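Side-chain contacts in sarcoplasmic calcium-binding protein (PDB 2SAS), which binds calcium ions through EF-hand sites and seems more abundant in fast-contracting muscles, although what it does there is not established: residues F5-I10 and E81-W86; F16-N21 and Q104-F109; R63-R68 and D75-E80. All coordinates share one frame; numbering follows the deposited sequence.

Contact 1: residues F5-I10 and E81-W86. With CA (calcium ion), chain C.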
loop_
_atom_site.group_PDB
_atom_site.type_symbol
_atom_site.label_atom_id
_atom_site.label_comp_id
_atom_site.label_asym_id
_atom_site.label_seq_id
_atom_site.Cartn_x
_atom_site.Cartn_y
_atom_site.Cartn_z
ATOM N N PHE A 5 -10.567 11.418 1.612
ATOM C CA PHE A 5 -9.450 11.213 2.511
ATOM C C PHE A 5 -9.823 10.265 3.650
ATOM O O PHE A 5 -9.089 9.303 3.917
ATOM C CB PHE A 5 -8.879 12.522 3.075
ATOM C CG PHE A 5 -7.686 12.302 3.945
ATOM C CD1 PHE A 5 -6.542 11.686 3.432
ATOM C CD2 PHE A 5 -7.738 12.686 5.299
ATOM C CE1 PHE A 5 -5.432 11.443 4.289
ATOM C CE2 PHE A 5 -6.641 12.499 6.116
ATOM C CZ PHE A 5 -5.483 11.917 5.617
ATOM N N GLN A 6 -10.954 10.593 4.293
ATOM C CA GLN A 6 -11.425 9.759 5.383
ATOM C C GLN A 6 -11.645 8.317 4.927
ATOM O O GLN A 6 -11.270 7.361 5.600
ATOM C CB GLN A 6 -12.732 10.303 6.016
ATOM C CG GLN A 6 -12.433 11.554 6.832
ATOM C CD GLN A 6 -13.687 12.063 7.511
ATOM O OE1 GLN A 6 -13.756 12.137 8.732
ATOM N NE2 GLN A 6 -14.630 12.462 6.631
ATOM N N LYS A 7 -12.298 8.172 3.784
ATOM C CA LYS A 7 -12.657 6.898 3.195
ATOM C C LYS A 7 -11.448 6.095 2.754
ATOM O O LYS A 7 -11.512 4.839 2.772
ATOM C CB LYS A 7 -13.681 7.023 2.059
ATOM C CG LYS A 7 -15.076 7.243 2.658
ATOM C CD LYS A 7 -15.953 8.141 1.814
ATOM C CE LYS A 7 -16.010 7.693 0.378
ATOM N NZ LYS A 7 -16.676 8.771 -0.436
ATOM N N GLN A 8 -10.428 6.812 2.406
ATOM C CA GLN A 8 -9.134 6.237 1.971
ATOM C C GLN A 8 -8.469 5.497 3.144
ATOM O O GLN A 8 -7.980 4.355 2.971
ATOM C CB GLN A 8 -8.253 7.337 1.460
ATOM C CG GLN A 8 -7.023 7.055 0.669
ATOM C CD GLN A 8 -6.195 8.324 0.421
ATOM O OE1 GLN A 8 -6.676 9.387 0.004
ATOM N NE2 GLN A 8 -4.906 8.125 0.711
ATOM N N LYS A 9 -8.449 6.128 4.291
ATOM C CA LYS A 9 -7.839 5.642 5.532
ATOM C C LYS A 9 -8.718 4.555 6.098
ATOM O O LYS A 9 -8.178 3.631 6.720
ATOM C CB LYS A 9 -7.570 6.719 6.592
ATOM C CG LYS A 9 -6.916 7.977 5.984
ATOM C CD LYS A 9 -6.688 9.048 7.019
ATOM C CE LYS A 9 -7.968 9.376 7.801
ATOM N NZ LYS A 9 -7.869 10.565 8.649
ATOM N N ILE A 10 -10.029 4.692 5.940
ATOM C CA ILE A 10 -10.929 3.611 6.396
ATOM C C ILE A 10 -10.648 2.350 5.558
ATOM O O ILE A 10 -10.519 1.222 6.050
ATOM C CB ILE A 10 -12.414 4.032 6.493
ATOM C CG1 ILE A 10 -12.574 5.061 7.676
ATOM C CG2 ILE A 10 -13.248 2.781 6.847
ATOM C CD1 ILE A 10 -13.759 6.048 7.558
ATOM N N GLU A 81 -20.677 -2.370 4.713
ATOM C CA GLU A 81 -21.164 -2.334 6.104
ATOM C C GLU A 81 -20.107 -1.749 7.039
ATOM O O GLU A 81 -20.462 -1.023 7.994
ATOM C CB GLU A 81 -21.657 -3.645 6.663
ATOM C CG GLU A 81 -22.426 -4.510 5.630
ATOM C CD GLU A 81 -22.727 -5.880 6.136
ATOM O OE1 GLU A 81 -21.952 -6.821 6.030
ATOM O OE2 GLU A 81 -23.819 -5.918 6.709
ATOM N N TYR A 82 -18.852 -2.036 6.770
ATOM C CA TYR A 82 -17.719 -1.510 7.530
ATOM C C TYR A 82 -17.651 0.014 7.331
ATOM O O TYR A 82 -17.326 0.737 8.322
ATOM C CB TYR A 82 -16.390 -2.211 7.175
ATOM C CG TYR A 82 -15.163 -1.849 7.966
ATOM C CD1 TYR A 82 -14.899 -2.312 9.268
ATOM C CD2 TYR A 82 -14.261 -0.924 7.447
ATOM C CE1 TYR A 82 -13.770 -1.890 9.992
ATOM C CE2 TYR A 82 -13.128 -0.531 8.110
ATOM C CZ TYR A 82 -12.867 -1.019 9.404
ATOM O OH TYR A 82 -11.708 -0.602 10.048
ATOM N N LEU A 83 -17.953 0.466 6.124
ATOM C CA LEU A 83 -17.934 1.957 5.852
ATOM C C LEU A 83 -19.048 2.571 6.703
ATOM O O LEU A 83 -18.850 3.478 7.522
ATOM C CB LEU A 83 -18.086 2.158 4.367
ATOM C CG LEU A 83 -17.293 3.209 3.634
ATOM C CD1 LEU A 83 -17.975 3.588 2.316
ATOM C CD2 LEU A 83 -17.069 4.498 4.438
ATOM N N ALA A 84 -20.249 2.024 6.541
ATOM C CA ALA A 84 -21.445 2.412 7.299
ATOM C C ALA A 84 -21.170 2.488 8.763
ATOM O O ALA A 84 -21.601 3.456 9.408
ATOM C CB ALA A 84 -22.585 1.425 7.025
ATOM N N MET A 85 -20.513 1.499 9.348
ATOM C CA MET A 85 -20.166 1.488 10.776
ATOM C C MET A 85 -19.311 2.723 11.093
ATOM O O MET A 85 -19.554 3.433 12.083
ATOM C CB MET A 85 -19.432 0.232 11.207
ATOM C CG MET A 85 -18.928 0.353 12.629
ATOM S SD MET A 85 -18.240 -1.283 13.126
ATOM C CE MET A 85 -16.872 -1.288 11.953
ATOM N N TRP A 86 -18.351 2.991 10.252
ATOM C CA TRP A 86 -17.469 4.171 10.487
ATOM C C TRP A 86 -18.168 5.496 10.325
ATOM O O TRP A 86 -17.902 6.416 11.142
ATOM C CB TRP A 86 -16.185 4.001 9.689
ATOM C CG TRP A 86 -15.278 3.193 10.579
ATOM C CD1 TRP A 86 -14.865 1.930 10.383
ATOM C CD2 TRP A 86 -14.713 3.631 11.822
ATOM N NE1 TRP A 86 -14.059 1.535 11.405
ATOM C CE2 TRP A 86 -13.951 2.522 12.317
ATOM C CE3 TRP A 86 -14.780 4.798 12.578
ATOM C CZ2 TRP A 86 -13.244 2.584 13.514
ATOM C CZ3 TRP A 86 -14.090 4.844 13.780
ATOM C CH2 TRP A 86 -13.330 3.771 14.232
HETATM CA CA CA C . -23.041 -8.861 6.287
HETATM O O HOH W 1 -22.702 -8.934 4.027
#

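Contact 2: residues F16-N21 and Q104-F109. With CA (calcium ion), chain B.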
loop_
_atom_site.group_PDB
_atom_site.type_symbol
_atom_site.label_atom_id
_atom_site.label_comp_id
_atom_site.label_asym_id
_atom_site.label_seq_id
_atom_site.Cartn_x
_atom_site.Cartn_y
_atom_site.Cartn_z
ATOM N N PHE A 16 -5.534 -3.726 5.756
ATOM C CA PHE A 16 -4.291 -4.046 6.449
ATOM C C PHE A 16 -4.507 -4.508 7.855
ATOM O O PHE A 16 -3.729 -5.297 8.402
ATOM C CB PHE A 16 -3.378 -2.784 6.463
ATOM C CG PHE A 16 -2.786 -2.572 5.104
ATOM C CD1 PHE A 16 -3.595 -2.162 4.054
ATOM C CD2 PHE A 16 -1.440 -2.848 4.911
ATOM C CE1 PHE A 16 -3.040 -2.022 2.753
ATOM C CE2 PHE A 16 -0.868 -2.702 3.644
ATOM C CZ PHE A 16 -1.680 -2.336 2.583
ATOM N N PHE A 17 -5.533 -4.048 8.503
ATOM C CA PHE A 17 -5.713 -4.431 9.917
ATOM C C PHE A 17 -6.789 -5.497 10.073
ATOM O O PHE A 17 -6.837 -6.024 11.196
ATOM C CB PHE A 17 -6.039 -3.226 10.747
ATOM C CG PHE A 17 -5.193 -2.026 10.739
ATOM C CD1 PHE A 17 -3.876 -2.044 10.206
ATOM C CD2 PHE A 17 -5.653 -0.875 11.401
ATOM C CE1 PHE A 17 -3.079 -0.908 10.288
ATOM C CE2 PHE A 17 -4.845 0.264 11.479
ATOM C CZ PHE A 17 -3.549 0.234 10.935
ATOM N N LEU A 18 -7.606 -5.785 9.065
ATOM C CA LEU A 18 -8.664 -6.783 9.351
ATOM C C LEU A 18 -8.817 -7.891 8.317
ATOM O O LEU A 18 -8.956 -9.033 8.789
ATOM C CB LEU A 18 -10.002 -6.070 9.614
ATOM C CG LEU A 18 -10.201 -5.349 10.925
ATOM C CD1 LEU A 18 -11.193 -4.213 10.694
ATOM C CD2 LEU A 18 -10.739 -6.278 12.019
ATOM N N ASP A 19 -8.825 -7.525 7.065
ATOM C CA ASP A 19 -9.004 -8.467 5.950
ATOM C C ASP A 19 -7.668 -9.128 5.644
ATOM O O ASP A 19 -7.021 -8.883 4.613
ATOM C CB ASP A 19 -9.700 -7.793 4.761
ATOM C CG ASP A 19 -10.001 -8.767 3.633
ATOM O OD1 ASP A 19 -10.287 -9.954 3.937
ATOM O OD2 ASP A 19 -9.951 -8.420 2.435
ATOM N N MET A 20 -7.270 -9.996 6.565
ATOM C CA MET A 20 -5.972 -10.726 6.467
ATOM C C MET A 20 -5.862 -11.575 5.211
ATOM O O MET A 20 -4.794 -11.557 4.590
ATOM C CB MET A 20 -5.744 -11.578 7.697
ATOM C CG MET A 20 -5.871 -10.762 8.934
ATOM S SD MET A 20 -4.393 -9.671 9.017
ATOM C CE MET A 20 -5.044 -8.172 8.269
ATOM N N ASN A 21 -6.949 -12.251 4.846
ATOM C CA ASN A 21 -6.955 -13.100 3.666
ATOM C C ASN A 21 -7.288 -12.367 2.378
ATOM O O ASN A 21 -7.499 -13.076 1.372
ATOM C CB ASN A 21 -7.863 -14.319 3.841
ATOM C CG ASN A 21 -9.316 -13.948 4.055
ATOM O OD1 ASN A 21 -9.784 -12.941 3.509
ATOM N ND2 ASN A 21 -10.045 -14.790 4.816
ATOM N N GLN A 104 -10.884 -1.368 20.894
ATOM C CA GLN A 104 -10.165 -1.501 22.170
ATOM C C GLN A 104 -9.356 -2.792 22.160
ATOM O O GLN A 104 -8.456 -2.961 22.989
ATOM C CB GLN A 104 -11.122 -1.463 23.363
ATOM C CG GLN A 104 -12.182 -0.366 23.330
ATOM C CD GLN A 104 -11.581 1.023 23.194
ATOM O OE1 GLN A 104 -10.471 1.279 23.677
ATOM N NE2 GLN A 104 -12.304 1.932 22.537
ATOM N N ASN A 105 -9.652 -3.726 21.255
ATOM C CA ASN A 105 -8.826 -4.943 21.195
ATOM C C ASN A 105 -7.890 -4.868 19.974
ATOM O O ASN A 105 -6.840 -5.538 19.972
ATOM C CB ASN A 105 -9.579 -6.265 21.197
ATOM C CG ASN A 105 -8.581 -7.437 21.315
ATOM O OD1 ASN A 105 -8.194 -7.745 22.452
ATOM N ND2 ASN A 105 -8.211 -8.096 20.216
ATOM N N ARG A 106 -8.320 -4.133 18.972
ATOM C CA ARG A 106 -7.528 -3.976 17.723
ATOM C C ARG A 106 -6.314 -3.108 18.074
ATOM O O ARG A 106 -5.204 -3.532 17.668
ATOM C CB ARG A 106 -8.344 -3.510 16.561
ATOM C CG ARG A 106 -7.817 -3.299 15.159
ATOM C CD ARG A 106 -7.896 -4.551 14.310
ATOM N NE ARG A 106 -7.856 -5.678 15.245
ATOM C CZ ARG A 106 -7.165 -6.796 15.045
ATOM N NH1 ARG A 106 -6.606 -7.015 13.865
ATOM N NH2 ARG A 106 -7.088 -7.715 16.009
ATOM N N ILE A 107 -6.497 -2.001 18.787
ATOM C CA ILE A 107 -5.402 -1.114 19.189
ATOM C C ILE A 107 -4.232 -1.820 19.862
ATOM O O ILE A 107 -3.132 -1.740 19.280
ATOM C CB ILE A 107 -5.850 0.186 19.909
ATOM C CG1 ILE A 107 -6.568 1.152 18.913
ATOM C CG2 ILE A 107 -4.712 0.939 20.651
ATOM C CD1 ILE A 107 -7.727 1.922 19.702
ATOM N N PRO A 108 -4.387 -2.510 20.972
ATOM C CA PRO A 108 -3.286 -3.217 21.664
ATOM C C PRO A 108 -2.658 -4.315 20.853
ATOM O O PRO A 108 -1.418 -4.535 20.874
ATOM C CB PRO A 108 -3.918 -3.775 22.937
ATOM C CG PRO A 108 -5.373 -3.924 22.573
ATOM C CD PRO A 108 -5.656 -2.635 21.750
ATOM N N PHE A 109 -3.519 -4.985 20.113
ATOM C CA PHE A 109 -3.061 -6.111 19.234
ATOM C C PHE A 109 -2.118 -5.564 18.190
ATOM O O PHE A 109 -1.004 -6.110 17.903
ATOM C CB PHE A 109 -4.283 -6.908 18.759
ATOM C CG PHE A 109 -3.971 -8.023 17.825
ATOM C CD1 PHE A 109 -3.884 -7.797 16.446
ATOM C CD2 PHE A 109 -3.682 -9.285 18.365
ATOM C CE1 PHE A 109 -3.522 -8.866 15.600
ATOM C CE2 PHE A 109 -3.342 -10.350 17.530
ATOM C CZ PHE A 109 -3.271 -10.115 16.156
HETATM CA CA CA B . -11.494 -11.683 4.556
#

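Contact 3: residues R63-R68 and D75-E80. With CA (calcium ion), chain C.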
loop_
_atom_site.group_PDB
_atom_site.type_symbol
_atom_site.label_atom_id
_atom_site.label_comp_id
_atom_site.label_asym_id
_atom_site.label_seq_id
_atom_site.Cartn_x
_atom_site.Cartn_y
_atom_site.Cartn_z
ATOM N N ARG A 63 -16.939 -10.807 17.529
ATOM C CA ARG A 63 -18.288 -10.749 18.078
ATOM C C ARG A 63 -18.758 -9.308 18.153
ATOM O O ARG A 63 -19.870 -8.988 17.721
ATOM C CB ARG A 63 -18.354 -11.407 19.444
ATOM C CG ARG A 63 -19.674 -11.441 20.163
ATOM C CD ARG A 63 -19.985 -12.830 20.663
ATOM N NE ARG A 63 -19.346 -13.864 19.839
ATOM C CZ ARG A 63 -18.367 -14.632 20.330
ATOM N NH1 ARG A 63 -17.925 -14.425 21.572
ATOM N NH2 ARG A 63 -17.819 -15.607 19.599
ATOM N N ASP A 64 -17.939 -8.428 18.687
ATOM C CA ASP A 64 -18.348 -7.011 18.804
ATOM C C ASP A 64 -18.387 -6.367 17.428
ATOM O O ASP A 64 -19.253 -5.472 17.257
ATOM C CB ASP A 64 -17.415 -6.248 19.733
ATOM C CG ASP A 64 -17.859 -4.826 20.024
ATOM O OD1 ASP A 64 -17.448 -3.937 19.248
ATOM O OD2 ASP A 64 -18.562 -4.583 21.005
ATOM N N LEU A 65 -17.497 -6.735 16.524
ATOM C CA LEU A 65 -17.548 -6.100 15.196
ATOM C C LEU A 65 -18.804 -6.613 14.461
ATOM O O LEU A 65 -19.580 -5.762 13.977
ATOM C CB LEU A 65 -16.241 -6.264 14.467
ATOM C CG LEU A 65 -16.156 -5.839 12.995
ATOM C CD1 LEU A 65 -16.287 -4.357 12.871
ATOM C CD2 LEU A 65 -14.830 -6.377 12.453
ATOM N N LYS A 66 -18.915 -7.925 14.354
ATOM C CA LYS A 66 -20.052 -8.592 13.700
ATOM C C LYS A 66 -21.384 -8.022 14.193
ATOM O O LYS A 66 -22.275 -7.691 13.390
ATOM C CB LYS A 66 -20.067 -10.092 13.980
ATOM C CG LYS A 66 -20.658 -11.019 12.963
ATOM C CD LYS A 66 -20.611 -12.483 13.347
ATOM C CE LYS A 66 -21.634 -12.932 14.360
ATOM N NZ LYS A 66 -21.263 -12.508 15.743
ATOM N N GLY A 67 -21.563 -7.920 15.477
ATOM C CA GLY A 67 -22.792 -7.397 16.093
ATOM C C GLY A 67 -23.081 -5.939 15.900
ATOM O O GLY A 67 -24.132 -5.408 16.314
ATOM N N ARG A 68 -22.200 -5.188 15.278
ATOM C CA ARG A 68 -22.346 -3.760 15.038
ATOM C C ARG A 68 -22.406 -3.384 13.559
ATOM O O ARG A 68 -22.995 -2.331 13.214
ATOM C CB ARG A 68 -21.153 -2.965 15.529
ATOM C CG ARG A 68 -20.980 -2.643 16.977
ATOM C CD ARG A 68 -19.676 -1.895 17.149
ATOM N NE ARG A 68 -19.101 -2.181 18.456
ATOM C CZ ARG A 68 -19.599 -1.579 19.545
ATOM N NH1 ARG A 68 -20.556 -0.663 19.375
ATOM N NH2 ARG A 68 -19.146 -1.821 20.774
ATOM N N ASP A 75 -22.949 -13.217 8.999
ATOM C CA ASP A 75 -21.599 -13.392 9.548
ATOM C C ASP A 75 -20.439 -12.939 8.688
ATOM O O ASP A 75 -19.292 -13.456 8.818
ATOM C CB ASP A 75 -21.354 -14.887 9.932
ATOM C CG ASP A 75 -22.261 -15.313 11.059
ATOM O OD1 ASP A 75 -22.517 -14.488 11.939
ATOM O OD2 ASP A 75 -22.739 -16.475 11.004
ATOM N N VAL A 76 -20.681 -12.049 7.778
ATOM C CA VAL A 76 -19.641 -11.486 6.896
ATOM C C VAL A 76 -19.773 -9.965 7.065
ATOM O O VAL A 76 -20.942 -9.501 7.032
ATOM C CB VAL A 76 -19.845 -11.912 5.440
ATOM C CG1 VAL A 76 -18.710 -11.430 4.534
ATOM C CG2 VAL A 76 -20.086 -13.408 5.269
ATOM N N VAL A 77 -18.678 -9.257 7.306
ATOM C CA VAL A 77 -18.801 -7.788 7.381
ATOM C C VAL A 77 -18.257 -7.343 6.007
ATOM O O VAL A 77 -17.100 -7.680 5.670
ATOM C CB VAL A 77 -18.120 -7.139 8.566
ATOM C CG1 VAL A 77 -18.049 -5.609 8.453
ATOM C CG2 VAL A 77 -18.719 -7.499 9.925
ATOM N N SER A 78 -19.072 -6.663 5.203
ATOM C CA SER A 78 -18.475 -6.253 3.896
ATOM C C SER A 78 -17.886 -4.868 4.096
ATOM O O SER A 78 -18.081 -4.254 5.166
ATOM C CB SER A 78 -19.604 -6.240 2.845
ATOM O OG SER A 78 -20.716 -5.604 3.453
ATOM N N TRP A 79 -17.226 -4.402 3.083
ATOM C CA TRP A 79 -16.631 -3.059 3.006
ATOM C C TRP A 79 -17.708 -2.001 3.265
ATOM O O TRP A 79 -17.528 -1.119 4.106
ATOM C CB TRP A 79 -16.020 -2.806 1.629
ATOM C CG TRP A 79 -15.769 -1.340 1.404
ATOM C CD1 TRP A 79 -16.218 -0.600 0.355
ATOM C CD2 TRP A 79 -14.991 -0.463 2.227
ATOM N NE1 TRP A 79 -15.740 0.688 0.457
ATOM C CE2 TRP A 79 -14.985 0.794 1.589
ATOM C CE3 TRP A 79 -14.245 -0.649 3.393
ATOM C CZ2 TRP A 79 -14.275 1.897 2.072
ATOM C CZ3 TRP A 79 -13.533 0.452 3.886
ATOM C CH2 TRP A 79 -13.566 1.689 3.256
ATOM N N GLU A 80 -18.787 -2.106 2.504
ATOM C CA GLU A 80 -19.959 -1.225 2.645
ATOM C C GLU A 80 -20.494 -1.231 4.059
ATOM O O GLU A 80 -20.742 -0.139 4.634
ATOM C CB GLU A 80 -21.095 -1.628 1.687
ATOM C CG GLU A 80 -20.609 -1.781 0.217
ATOM C CD GLU A 80 -19.922 -3.106 -0.044
ATOM O OE1 GLU A 80 -20.092 -4.083 0.678
ATOM O OE2 GLU A 80 -19.176 -3.121 -1.038
HETATM CA CA CA C . -23.041 -8.861 6.287
HETATM O O HOH W 1 -22.702 -8.934 4.027
#

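Contact 1: residues F5-I10 and E81-W86
Ile10 pushes its two branches against Tyr82 and Trp86, joining a helix of the first EF-hand to a helix of the second. Helix 4-18 leads into the first calcium loop, and helix 79-91 leaves the second. The pairing illustrates how two helix-loop-helix units share an apolar interior. Over these short segments the axes approach to 11.0 Å, with their directions 123° apart, so side chains rather than backbones fill the interval.

The apolar contacts centre on Ile10. Its CG2 methyl comes within 3.5 Å of Tyr82 CE2, meeting the phenol ring obliquely. The other branch ends in CD1, which lies 3.8 Å from Trp86 CB. With CG1 anti to the carbonyl carbon and CG2 anti to the backbone N (chi1 -69°), the branches diverge, one serving each aromatic residue. One helical turn before Ile10, the aliphatic part of Lys7 adds to this: its CG touches Leu83 CD2 at 3.8 Å.

The two aromatic side chains also pack on each other. Trp86 CD1 sits 3.7 Å above one face of the Tyr82 ring, toward its rim, while Tyr82 CE1 lies in the plane of the indole at its edge. The two rings are thus turned steeply against each other, and Ile10 CG2 reaches both.

The polar bonds run to partners outside the two segments. Tyr82 OH is hydrogen-bonded to Thr13 OG1, tying the phenol to the same helix that carries Ile10. One residue earlier, the extended side chain of Glu81 heads for the second calcium site, where Ile71 N holds its OE2. Glu81 OE1 itself binds the calcium ion at 2.3 Å, and water 1 provides another ligand.

Contact 2: residues F16-N21 and Q104-F109
Arg106 reaches from helix 103-114 to the carbonyl of Phe17, just ahead of the first EF-hand calcium loop. The tight part of this buried contact is built round that one side chain. Arg106 NH1 donates to Phe17 O over 2.9 Å, with an N-H...O angle of 147°. The oxygen lies at the edge of the guanidinium, near its plane, and the nitrogen approaches nearly along the C=O axis (172°). Carbon packing accompanies the bond: Arg106 CD is 4.0 Å from Leu18 CD2 and 4.2 Å from Phe17 CB. CG leaves anti to the backbone N (chi1 -178°), then bends at chi2 and chi3 bring CD up against Phe17 and Leu18 and turn the guanidinium edge to the carbonyl.

The rest of the interface is looser. The phenyl ring of Phe17 leads away from helix 103-114, leaving mainly its CB and carbonyl to make the contact. Partly exposed Met20 and Phe109 stay farther off, Met20 CE lying 5.9 Å from Arg106 NH1 and Phe109 CE1 6.2 Å from Phe17 O. On either side of Met20 in the sequence the chain holds the ion, which Asp19 OD1 binds at 2.2 Å and Asn21 through its own OD1.

The guanidinium has a second, charged partner, since Arg106 NH2 forms a salt bridge with Glu61 OE1 of helix 48-69. A leucine in place of Arg106 would probably leave both Phe17 O and the carboxylate of Glu61 without this donor. The chemistry implies that one arginine links three helices: its charge is probably balanced largely by Glu61 on helix 48-69, while a neighbouring N-H grips a main-chain oxygen two residues before the calcium ligand Asp19.

Contact 3: residues R63-R68 and D75-E80
Lys66 and Val77 mark the closest backbone approach, with their CA atoms 6.5 Å apart, where helix 48-69 passes the short strand within the second EF-hand calcium loop. This is the incoming helix of the hand facing its own loop strand. Val77 points its side chain toward the helix: CG2 lies 4.1 Å from Lys66 CA and 4.3 Å from Leu65 CG. It thus packs against the helix backbone as well as a side chain. Its main chain pairs with Ile26 in the short antiparallel link between the first two loops.

Nearer the surface, Lys66 crosses Asp75. On the lysine side methylene carbons make the contact, Asp75 OD1 lying 3.0 Å from Lys66 CE and similarly close to CD. The lysine bends at chi3 and chi4 (-77°), carrying NZ back from the carboxylate to 4.5 Å from Asp75 OD1, beyond a salt bridge; any attraction between the charges is therefore probably modest. Lys66 instead makes a cation-pi interaction with Trp62, one turn earlier.

Between Asp75 and Val77, the side chain of Val76 points away from the helix, and its main-chain oxygen, Val76 O, binds the calcium ion at 2.3 Å.

In the fold
The three contacts form one continuous set of contacts within the chain, round the first two calcium sites. Contacts 1 and 3 share helix 79-91 and the same ion: Glu81 OE1 and Val76 O, both ligands, are 3.0 Å apart. They also meet in the apolar interior, where Met85 CE lies 3.3 Å from Leu65 CD1. Contact 2 lies beside the ion of the first loop, yet helix 4-18 carries it and contact 1 alike, and Leu18 CD1 approaches Tyr82 CE1 to 3.5 Å. Leu18 also packs on Leu65, linking contacts 2 and 3, whose centres are about 13 Å apart. Through helix 103-114, contact 2 extends this paired EF-hand core to the third hand.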